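Cytokinin riboside 5'-monophosphate phosphoribohydrolase (Corynebacterium glutamicum, PDB 5WQ3) belongs to the SLOG clan of Rossmann-like proteins and is built as a parallel beta-sheet with helices packed on its faces. Local coordinates at residues R150-F153 / A154-T157; L176-L179 / F180-L183. All blocks are in the same frame, centred on the assembly; numbering follows the deposited sequence.

Both contacts are short runs of sequence held by bonds between residues four apart, and both are partly buried. Contact 1 (150-157) covers the start of helix 152-162; contact 2 (176-183) lies inside helix 173-188, in the beta-alpha-beta unit between strands 166-168 and 196-199. Contact 1 is the more exposed, with two phenylalanines at the surface and a threonine returning its hydroxyl to the backbone. Contact 2 has an apolar side facing strand 196-199 and helix 201-216, and an acidic side facing contact 1. Their centres are about 14 Å apart, and Lys-156 NZ links them by salt bridges to Asp-177 OD2 and Glu-181 OE1, each 2.8 Å.

Contact 1: R150-F153 / A154-T157; sequences RYFF and ARKT. With EDO (1,2-ethanediol), chain L.
Phe-153 O takes two bonds from Thr-157, one from the amide N at 3.3 Å and a shorter one from OG1 at 3.0 Å. The hydroxyl can reach back one turn because OG1 lies anti to the carbonyl carbon and beside the backbone N (chi1 -57°). The hydroxyl is the donor, since a carbonyl oxygen can only accept, and OG1 can in turn accept a weak bond from O1 of a 1,2-ethanediol.

One residue earlier, Phe-152 O receives the amide of Lys-156 in the ordinary helical manner, and the side chains of this pair also meet. The aliphatic end of the lysine reaches the ring at one corner, CE lying 3.4 Å from Phe-152 CE2, while CD is 3.8 Å from CD2. The approach is slanting. Arg-155 is a looser neighbour of the same ring: its NH1 is 4.0 Å from Phe-152 CE1, and the guanidinium and ring planes are 49° apart.

The turn is started by Tyr-151, the N-cap, whose carbonyl oxygen accepts an almost straight bond from Arg-155 N (3.2 Å, 174° at the hydrogen) and a weak, bent one from Ala-154 N. Its CB touches Ala-154 CB at 4.3 Å and sits 3.7 Å above one face of the Phe-153 ring, toward the rim.

Further out, Glu-56 bonds the amides of Arg-150 and Tyr-151, and Arg-155 NE is held by Leu-129 O. Arg-150 NH2 forms a salt bridge with Glu-223 of a second subunit.

Two demands are thus divided within one turn: Thr-157 satisfies its hydroxyl on its own helix, whereas Lys-156 lays chiefly its methylenes CD and CE against Phe-152 and carries its charge across to Asp-177 and Glu-181 of helix 173-188.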
ATOM      1  N   ARG C 150     -46.087 -15.837  24.499  1.00 23.95           N
ATOM      2  CA  ARG C 150     -44.842 -15.699  25.210  1.00 28.14           C
ATOM      3  C   ARG C 150     -44.679 -16.685  26.410  1.00 25.43           C
ATOM      4  O   ARG C 150     -43.585 -17.106  26.718  1.00 23.57           O
ATOM      5  CB  ARG C 150     -44.771 -14.212  25.666  1.00 31.09           C
ATOM      6  CG  ARG C 150     -43.978 -13.944  26.922  1.00 39.09           C
ATOM      7  CD  ARG C 150     -42.538 -14.056  26.582  1.00 46.35           C
ATOM      8  NE  ARG C 150     -41.653 -13.400  27.525  1.00 55.90           N
ATOM      9  CZ  ARG C 150     -40.398 -13.108  27.213  1.00 58.44           C
ATOM     10  NH1 ARG C 150     -39.954 -13.413  25.991  1.00 56.05           N
ATOM     11  NH2 ARG C 150     -39.595 -12.515  28.096  1.00 54.56           N
ATOM     12  N   TYR C 151     -45.761 -16.978  27.130  1.00 20.81           N
ATOM     13  CA  TYR C 151     -45.693 -17.667  28.386  1.00 21.81           C
ATOM     14  C   TYR C 151     -46.135 -19.106  28.187  1.00 22.74           C
ATOM     15  O   TYR C 151     -47.297 -19.376  27.885  1.00 21.93           O
ATOM     16  CB  TYR C 151     -46.597 -16.953  29.378  1.00 22.81           C
ATOM     17  CG  TYR C 151     -46.032 -15.583  29.688  1.00 25.71           C
ATOM     18  CD1 TYR C 151     -44.861 -15.430  30.455  1.00 25.53           C
ATOM     19  CD2 TYR C 151     -46.647 -14.448  29.215  1.00 27.86           C
ATOM     20  CE1 TYR C 151     -44.359 -14.163  30.754  1.00 28.15           C
ATOM     21  CE2 TYR C 151     -46.110 -13.190  29.475  1.00 28.10           C
ATOM     22  CZ  TYR C 151     -44.988 -13.057  30.245  1.00 28.66           C
ATOM     23  OH  TYR C 151     -44.511 -11.772  30.483  1.00 29.30           O
ATOM     24  N   PHE C 152     -45.201 -20.034  28.349  1.00 24.15           N
ATOM     25  CA  PHE C 152     -45.446 -21.479  28.250  1.00 27.02           C
ATOM     26  C   PHE C 152     -46.678 -21.893  29.052  1.00 27.54           C
ATOM     27  O   PHE C 152     -47.521 -22.645  28.590  1.00 30.52           O
ATOM     28  CB  PHE C 152     -44.176 -22.152  28.776  1.00 33.63           C
ATOM     29  CG  PHE C 152     -43.893 -23.481  28.210  1.00 40.33           C
ATOM     30  CD1 PHE C 152     -43.431 -23.611  26.906  1.00 48.47           C
ATOM     31  CD2 PHE C 152     -44.016 -24.634  29.007  1.00 52.98           C
ATOM     32  CE1 PHE C 152     -43.167 -24.874  26.368  1.00 51.07           C
ATOM     33  CE2 PHE C 152     -43.724 -25.898  28.486  1.00 50.22           C
ATOM     34  CZ  PHE C 152     -43.309 -26.017  27.166  1.00 52.75           C
ATOM     35  N   PHE C 153     -46.853 -21.317  30.231  1.00 29.16           N
ATOM     36  CA  PHE C 153     -47.938 -21.722  31.107  1.00 28.37           C
ATOM     37  C   PHE C 153     -49.305 -21.283  30.633  1.00 29.02           C
ATOM     38  O   PHE C 153     -50.268 -21.998  30.842  1.00 23.57           O
ATOM     39  CB  PHE C 153     -47.714 -21.324  32.572  1.00 30.24           C
ATOM     40  CG  PHE C 153     -47.374 -19.882  32.775  1.00 32.42           C
ATOM     41  CD1 PHE C 153     -46.039 -19.453  32.693  1.00 34.84           C
ATOM     42  CD2 PHE C 153     -48.354 -18.946  33.021  1.00 31.03           C
ATOM     43  CE1 PHE C 153     -45.712 -18.131  32.886  1.00 34.32           C
ATOM     44  CE2 PHE C 153     -48.040 -17.616  33.193  1.00 33.21           C
ATOM     45  CZ  PHE C 153     -46.716 -17.206  33.140  1.00 36.33           C
ATOM     46  N   ALA C 154     -49.396 -20.127  29.976  1.00 27.24           N
ATOM     47  CA  ALA C 154     -50.638 -19.761  29.339  1.00 25.61           C
ATOM     48  C   ALA C 154     -50.997 -20.634  28.179  1.00 23.04           C
ATOM     49  O   ALA C 154     -52.158 -21.009  27.994  1.00 22.79           O
ATOM     50  CB  ALA C 154     -50.606 -18.346  28.868  1.00 24.00           C
ATOM     51  N   ARG C 155     -50.032 -20.867  27.330  1.00 22.32           N
ATOM     52  CA  ARG C 155     -50.263 -21.722  26.211  1.00 25.17           C
ATOM     53  C   ARG C 155     -50.773 -23.121  26.673  1.00 28.88           C
ATOM     54  O   ARG C 155     -51.719 -23.647  26.072  1.00 26.23           O
ATOM     55  CB  ARG C 155     -49.005 -21.868  25.453  1.00 24.06           C
ATOM     56  CG  ARG C 155     -49.175 -22.626  24.212  1.00 27.35           C
ATOM     57  CD  ARG C 155     -47.905 -23.406  24.135  1.00 29.96           C
ATOM     58  NE  ARG C 155     -47.531 -23.645  22.794  1.00 30.10           N
ATOM     59  CZ  ARG C 155     -46.528 -24.413  22.475  1.00 27.85           C
ATOM     60  NH1 ARG C 155     -45.809 -25.010  23.400  1.00 30.86           N
ATOM     61  NH2 ARG C 155     -46.284 -24.603  21.235  1.00 28.32           N
ATOM     62  N   LYS C 156     -50.175 -23.697  27.718  1.00 30.47           N
ATOM     63  CA  LYS C 156     -50.561 -25.058  28.186  1.00 27.07           C
ATOM     64  C   LYS C 156     -51.982 -25.079  28.747  1.00 26.63           C
ATOM     65  O   LYS C 156     -52.686 -26.067  28.599  1.00 25.51           O
ATOM     66  CB  LYS C 156     -49.582 -25.602  29.242  1.00 33.04           C
ATOM     67  CG  LYS C 156     -48.201 -26.092  28.771  1.00 34.20           C
ATOM     68  CD  LYS C 156     -47.289 -26.250  30.019  1.00 43.83           C
ATOM     69  CE  LYS C 156     -46.367 -27.472  29.970  1.00 44.70           C
ATOM     70  NZ  LYS C 156     -45.813 -27.840  31.322  1.00 39.39           N
ATOM     71  N   THR C 157     -52.430 -24.003  29.402  1.00 22.14           N
ATOM     72  CA  THR C 157     -53.772 -23.923  29.819  1.00 19.61           C
ATOM     73  C   THR C 157     -54.761 -24.030  28.628  1.00 20.87           C
ATOM     74  O   THR C 157     -55.813 -24.650  28.788  1.00 18.87           O
ATOM     75  CB  THR C 157     -54.009 -22.568  30.548  1.00 22.16           C
ATOM     76  OG1 THR C 157     -53.088 -22.503  31.641  1.00 25.67           O
ATOM     77  CG2 THR C 157     -55.338 -22.486  31.122  1.00 21.85           C
TER
HETATM   78  C1  EDO L 301     -51.899 -25.927  32.378  1.00 54.04           C
HETATM   79  O1  EDO L 301     -52.937 -25.474  33.221  1.00 52.06           O
HETATM   80  C2  EDO L 301     -50.907 -26.654  33.244  1.00 58.39           C
HETATM   81  O2  EDO L 301     -49.686 -25.937  33.211  1.00 64.60           O

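Contact 2: L176-L179 / F180-L183; sequences LDEL and FEVL
The shortest sound polar bond here runs from Val-182 N to Glu-178 O, 2.9 Å long and close to straight at 166°. It is one of four successive helical bonds, the others joining Phe-180 N to Leu-176 O, Glu-181 N to Asp-177 O and Leu-183 N to Leu-179 O, all between 3.0 and 3.1 Å, so the helix is regular here.

On the acidic side, Glu-181 comes near two other carboxylates. Its OE1 lies 3.7 Å from Asp-177 OD1, with the two carboxylate planes steeply turned at 68°; its OE2 lies 3.8 Å from Glu-178 OE1, and these two side chains run alongside each other in the same direction. Glu-181 has CG anti to the backbone N (chi1 -171°) and stays extended beyond it, which carries its carboxylate out to within reach of both. Such close negative charges should repel, and the Lys-156 ammonium shared by Asp-177 and Glu-181 probably offsets much of this. A water also sits between Glu-178 OE1 and Glu-181 OE2, but it is unusually close to Glu-178 OE1 and has more acceptors nearby than protons, so its bonding is doubtful.

The other side is apolar. Leu-179 and Leu-183 lie side by side, CG of the first 4.0 Å from CD1 of the second. Phe-180 folds back along the helix, its CD2 reaching to 3.3 Å from Leu-176 O, and CE2 only grazes Leu-176 CD2 at 4.4 Å.

Each side meets its own neighbours. Leu-176 and Phe-180 pack on helix 201-216, at Leu-207 and Ile-211 respectively, and Leu-179 and Leu-183 rest on Ile-196 of strand 196-199. Glu-178 and Glu-181 lean instead on helix 152-162, at Phe-159 and Leu-160, which leaves helix 173-188 packed against two helices and a strand of the sheet.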
ATOM      1  N   LEU C 176     -43.507 -35.129  26.141  1.00 18.75           N
ATOM      2  CA  LEU C 176     -43.631 -35.862  27.373  1.00 19.24           C
ATOM      3  C   LEU C 176     -44.165 -34.933  28.457  1.00 17.07           C
ATOM      4  O   LEU C 176     -44.934 -35.330  29.320  1.00 17.76           O
ATOM      5  CB  LEU C 176     -42.302 -36.437  27.812  1.00 20.74           C
ATOM      6  CG  LEU C 176     -41.879 -37.536  26.817  1.00 22.12           C
ATOM      7  CD1 LEU C 176     -40.415 -37.873  27.035  1.00 23.05           C
ATOM      8  CD2 LEU C 176     -42.754 -38.743  26.977  1.00 23.58           C
ATOM      9  N   ASP C 177     -43.743 -33.692  28.421  1.00 18.29           N
ATOM     10  CA  ASP C 177     -44.275 -32.681  29.378  1.00 18.84           C
ATOM     11  C   ASP C 177     -45.824 -32.606  29.345  1.00 18.58           C
ATOM     12  O   ASP C 177     -46.510 -32.672  30.390  1.00 21.10           O
ATOM     13  CB  ASP C 177     -43.608 -31.313  29.051  1.00 20.65           C
ATOM     14  CG  ASP C 177     -44.086 -30.146  30.015  1.00 21.20           C
ATOM     15  OD1 ASP C 177     -44.646 -30.394  31.105  1.00 22.43           O
ATOM     16  OD2 ASP C 177     -43.900 -28.996  29.609  1.00 28.33           O
ATOM     17  N   GLU C 178     -46.403 -32.441  28.153  1.00 22.80           N
ATOM     18  CA  GLU C 178     -47.919 -32.379  27.987  1.00 20.62           C
ATOM     19  C   GLU C 178     -48.547 -33.674  28.330  1.00 21.08           C
ATOM     20  O   GLU C 178     -49.585 -33.722  28.957  1.00 20.31           O
ATOM     21  CB  GLU C 178     -48.282 -32.081  26.539  1.00 22.99           C
ATOM     22  CG  GLU C 178     -47.956 -30.678  26.172  1.00 23.95           C
ATOM     23  CD  GLU C 178     -48.969 -29.698  26.749  1.00 26.34           C
ATOM     24  OE1 GLU C 178     -49.964 -30.088  27.418  1.00 32.61           O
ATOM     25  OE2 GLU C 178     -48.783 -28.525  26.481  1.00 26.50           O
ATOM     26  N   LEU C 179     -47.885 -34.782  27.994  1.00 17.22           N
ATOM     27  CA  LEU C 179     -48.465 -36.063  28.352  1.00 17.39           C
ATOM     28  C   LEU C 179     -48.654 -36.264  29.801  1.00 17.82           C
ATOM     29  O   LEU C 179     -49.730 -36.699  30.239  1.00 18.63           O
ATOM     30  CB  LEU C 179     -47.586 -37.225  27.782  1.00 16.84           C
ATOM     31  CG  LEU C 179     -48.098 -38.603  28.144  1.00 18.75           C
ATOM     32  CD1 LEU C 179     -49.502 -38.896  27.644  1.00 19.44           C
ATOM     33  CD2 LEU C 179     -47.135 -39.703  27.646  1.00 19.38           C
ATOM     34  N   PHE C 180     -47.599 -36.003  30.607  1.00 19.40           N
ATOM     35  CA  PHE C 180     -47.701 -36.224  32.026  1.00 19.84           C
ATOM     36  C   PHE C 180     -48.569 -35.170  32.713  1.00 19.21           C
ATOM     37  O   PHE C 180     -49.252 -35.491  33.646  1.00 20.94           O
ATOM     38  CB  PHE C 180     -46.379 -36.440  32.683  1.00 20.51           C
ATOM     39  CG  PHE C 180     -45.767 -37.765  32.311  1.00 19.12           C
ATOM     40  CD1 PHE C 180     -46.341 -38.917  32.745  1.00 20.90           C
ATOM     41  CD2 PHE C 180     -44.664 -37.830  31.520  1.00 24.72           C
ATOM     42  CE1 PHE C 180     -45.862 -40.154  32.395  1.00 23.44           C
ATOM     43  CE2 PHE C 180     -44.124 -39.093  31.153  1.00 23.95           C
ATOM     44  CZ  PHE C 180     -44.745 -40.233  31.607  1.00 26.30           C
ATOM     45  N   GLU C 181     -48.665 -34.001  32.132  1.00 20.94           N
ATOM     46  CA  GLU C 181     -49.646 -33.037  32.636  1.00 23.14           C
ATOM     47  C   GLU C 181     -51.078 -33.486  32.423  1.00 22.72           C
ATOM     48  O   GLU C 181     -51.866 -33.437  33.339  1.00 25.26           O
ATOM     49  CB  GLU C 181     -49.387 -31.778  31.915  1.00 30.34           C
ATOM     50  CG  GLU C 181     -50.084 -30.549  32.359  1.00 40.40           C
ATOM     51  CD  GLU C 181     -49.486 -29.416  31.543  1.00 48.82           C
ATOM     52  OE1 GLU C 181     -48.213 -29.370  31.434  1.00 54.63           O
ATOM     53  OE2 GLU C 181     -50.279 -28.660  30.945  1.00 56.27           O
ATOM     54  N   VAL C 182     -51.425 -33.971  31.231  0.50 22.65           N
ATOM     55  CA  VAL C 182     -52.806 -34.399  31.039  0.50 21.69           C
ATOM     56  C   VAL C 182     -53.085 -35.618  31.920  0.50 22.40           C
ATOM     57  O   VAL C 182     -54.147 -35.757  32.487  0.50 22.48           O
ATOM     58  CB  VAL C 182     -53.212 -34.618  29.573  0.50 20.77           C
ATOM     59  CG1 VAL C 182     -52.274 -35.580  28.833  0.50 20.88           C
ATOM     60  CG2 VAL C 182     -54.636 -35.136  29.497  0.50 19.37           C
ATOM     61  N   LEU C 183     -52.125 -36.523  32.006  1.00 23.49           N
ATOM     62  CA  LEU C 183     -52.297 -37.692  32.833  1.00 24.24           C
ATOM     63  C   LEU C 183     -52.594 -37.294  34.299  1.00 25.05           C
ATOM     64  O   LEU C 183     -53.486 -37.870  34.887  1.00 25.65           O
ATOM     65  CB  LEU C 183     -51.081 -38.608  32.767  1.00 25.92           C
ATOM     66  CG  LEU C 183     -51.108 -39.546  31.582  1.00 24.12           C
ATOM     67  CD1 LEU C 183     -49.751 -40.199  31.446  1.00 23.46           C
ATOM     68  CD2 LEU C 183     -52.193 -40.604  31.740  1.00 26.17           C
TER
HETATM   69  O   HOH W   1     -51.531 -28.697  28.664  1.00 21.98           O